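Local coordinates for Glyoxalase/bleomycin resistance protein/dioxygenase (Sphaerobacter thermophilus, PDB 4HC5) that belongs to the glyoxalase/bleomycin resistance/dioxygenase superfamily and may act as a dioxygenase, at residues A93-T96 with L97-G101. Residues are numbered along the deposited sequence; the frame is centred on the assembly and turned at random.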
ATOM      1  N   ALA A  93      16.449  -0.115 -14.950  1.00 19.87           N
ATOM      2  CA  ALA A  93      15.020   0.260 -14.864  1.00 18.44           C
ATOM      3  C   ALA A  93      14.814   1.650 -15.496  1.00 18.20           C
ATOM      4  O   ALA A  93      13.893   1.883 -16.296  1.00 19.57           O
ATOM      5  CB  ALA A  93      14.464   0.213 -13.440  1.00 20.53           C
ATOM      6  N   TYR A  94      15.661   2.564 -15.104  1.00 17.61           N
ATOM      7  CA  TYR A  94      15.564   3.913 -15.648  1.00 18.32           C
ATOM      8  C   TYR A  94      15.718   3.930 -17.187  1.00 18.68           C
ATOM      9  O   TYR A  94      14.935   4.578 -17.893  1.00 18.12           O
ATOM     10  CB  TYR A  94      16.583   4.848 -15.009  1.00 18.91           C
ATOM     11  CG  TYR A  94      16.685   6.222 -15.599  1.00 17.76           C
ATOM     12  CD1 TYR A  94      15.766   7.203 -15.328  1.00 17.99           C
ATOM     13  CD2 TYR A  94      17.688   6.534 -16.471  1.00 21.32           C
ATOM     14  CE1 TYR A  94      15.837   8.459 -15.903  1.00 18.40           C
ATOM     15  CE2 TYR A  94      17.765   7.785 -17.079  1.00 21.02           C
ATOM     16  CZ  TYR A  94      16.843   8.747 -16.797  1.00 19.77           C
ATOM     17  OH  TYR A  94      16.952  10.024 -17.375  1.00 22.52           O
ATOM     18  N   LYS A  95      16.724   3.237 -17.710  1.00 20.28           N
ATOM     19  CA  LYS A  95      17.009   3.200 -19.127  1.00 20.38           C
ATOM     20  C   LYS A  95      15.798   2.589 -19.855  1.00 21.03           C
ATOM     21  O   LYS A  95      15.272   3.183 -20.822  1.00 21.72           O
ATOM     22  CB  LYS A  95      18.260   2.402 -19.401  1.00 23.89           C
ATOM     23  CG  LYS A  95      18.661   2.453 -20.875  1.00 28.16           C
ATOM     24  CD  LYS A  95      20.053   1.889 -20.965  1.00 38.34           C
ATOM     25  CE  LYS A  95      20.144   0.643 -21.787  1.00 52.64           C
ATOM     26  NZ  LYS A  95      20.362   1.059 -23.182  1.00 63.43           N
ATOM     27  N   THR A  96      15.406   1.364 -19.449  1.00 21.48           N
ATOM     28  CA  THR A  96      14.385   0.661 -20.222  1.00 22.14           C
ATOM     29  C   THR A  96      13.012   1.315 -20.045  1.00 21.58           C
ATOM     30  O   THR A  96      12.273   1.503 -20.979  1.00 22.36           O
ATOM     31  CB  THR A  96      14.346  -0.779 -19.816  1.00 22.56           C
ATOM     32  OG1 THR A  96      15.670  -1.320 -20.094  1.00 28.96           O
ATOM     33  CG2 THR A  96      13.218  -1.568 -20.476  1.00 25.33           C
ATOM     34  N   LEU A  97      12.683   1.715 -18.822  1.00 19.31           N
ATOM     35  CA  LEU A  97      11.391   2.404 -18.637  1.00 18.58           C
ATOM     36  C   LEU A  97      11.301   3.738 -19.391  1.00 18.37           C
ATOM     37  O   LEU A  97      10.270   4.082 -19.940  1.00 20.19           O
ATOM     38  CB  LEU A  97      11.017   2.600 -17.160  1.00 18.34           C
ATOM     39  CG  LEU A  97      10.745   1.277 -16.374  1.00 18.10           C
ATOM     40  CD1 LEU A  97      10.435   1.610 -14.900  1.00 20.96           C
ATOM     41  CD2 LEU A  97       9.638   0.414 -17.008  1.00 21.34           C
ATOM     42  N   THR A  98      12.425   4.483 -19.435  1.00 18.04           N
ATOM     43  CA  THR A  98      12.451   5.716 -20.248  1.00 19.76           C
ATOM     44  C   THR A  98      12.201   5.389 -21.744  1.00 22.09           C
ATOM     45  O   THR A  98      11.450   6.068 -22.406  1.00 22.68           O
ATOM     46  CB  THR A  98      13.790   6.453 -20.097  1.00 19.90           C
ATOM     47  OG1 THR A  98      13.857   6.930 -18.752  1.00 20.54           O
ATOM     48  CG2 THR A  98      13.896   7.671 -21.006  1.00 23.12           C
ATOM     49  N   GLU A  99      12.864   4.364 -22.252  1.00 21.39           N
ATOM     50  CA  GLU A  99      12.662   3.871 -23.657  1.00 22.94           C
ATOM     51  C   GLU A  99      11.174   3.538 -23.957  1.00 21.13           C
ATOM     52  O   GLU A  99      10.657   3.793 -25.002  1.00 25.77           O
ATOM     53  CB  GLU A  99      13.524   2.655 -23.951  1.00 26.61           C
ATOM     54  CG  GLU A  99      15.012   2.891 -24.081  1.00 30.33           C
ATOM     55  CD  GLU A  99      15.822   1.591 -24.197  1.00 40.34           C
ATOM     56  OE1 GLU A  99      15.212   0.494 -24.347  1.00 53.91           O
ATOM     57  OE2 GLU A  99      17.078   1.692 -24.123  1.00 51.25           O
ATOM     58  N   ARG A 100      10.482   3.069 -22.900  1.00 21.70           N
ATOM     59  CA  ARG A 100       9.104   2.601 -22.956  1.00 22.59           C
ATOM     60  C   ARG A 100       8.106   3.744 -22.760  1.00 24.73           C
ATOM     61  O   ARG A 100       6.899   3.548 -22.789  1.00 27.14           O
ATOM     62  CB  ARG A 100       8.815   1.486 -21.972  1.00 21.45           C
ATOM     63  CG  ARG A 100       9.492   0.187 -22.286  1.00 21.78           C
ATOM     64  CD  ARG A 100       9.189  -0.884 -21.273  1.00 24.54           C
ATOM     65  NE  ARG A 100       9.930  -2.098 -21.494  1.00 26.67           N
ATOM     66  CZ  ARG A 100       9.932  -3.125 -20.695  1.00 24.61           C
ATOM     67  NH1 ARG A 100      10.658  -4.170 -21.018  1.00 29.51           N
ATOM     68  NH2 ARG A 100       9.180  -3.113 -19.606  1.00 24.61           N
ATOM     69  N   GLY A 101       8.661   4.921 -22.546  1.00 22.74           N
ATOM     70  CA  GLY A 101       7.872   6.182 -22.433  1.00 22.69           C
ATOM     71  C   GLY A 101       7.463   6.665 -21.069  1.00 22.21           C
ATOM     72  O   GLY A 101       6.664   7.577 -20.920  1.00 22.56           O
TER
HETATM   73  O   HOH W   1      17.177  -1.071 -22.160  1.00 63.41           O
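Y94 O is gripped twice by T98, one turn on along the helix: T98 N donates at 2.9 Å and T98 OG1 at 2.7 Å, from opposite faces of the carbonyl plane. The hydroxyl can do this because chi1 of T98, -67°, sets OG1 beside its own backbone N. The same OG1 lies over one face of the Y94 ring, toward the rim, 3.8 Å from CE1. On the next i, i+4 pair, the bent chain of K95 crosses the extended E99; NZ and OE2 form a long, weak salt bridge at 3.5 Å. The other carboxylate oxygen, OE1, weakly accepts from a water that also bonds to T96 OG1 at 2.6 Å. T96 and R100 run side by side, and the methyl CG2 of T96 sits over one guanidinium face, 3.5 Å from NE. These contacts span the end of helix 90-99, which links strands 79-87 and 103-110 of the vicinal oxygen chelate fold, and R100 just after it. The helix ends in a Schellman motif at G101, whose phi of 94° suits glycine and whose N reaches T98 O at 3.0 Å. Further out, T34 O accepts from R100 NH2, tying this helix end to the end of helix 24-34. F104 of strand 103-110 meets the Y94 ring edge-to-face and also touches L97 and T98, while M10 of the second subunit packs on A93, T96, L97 and R100.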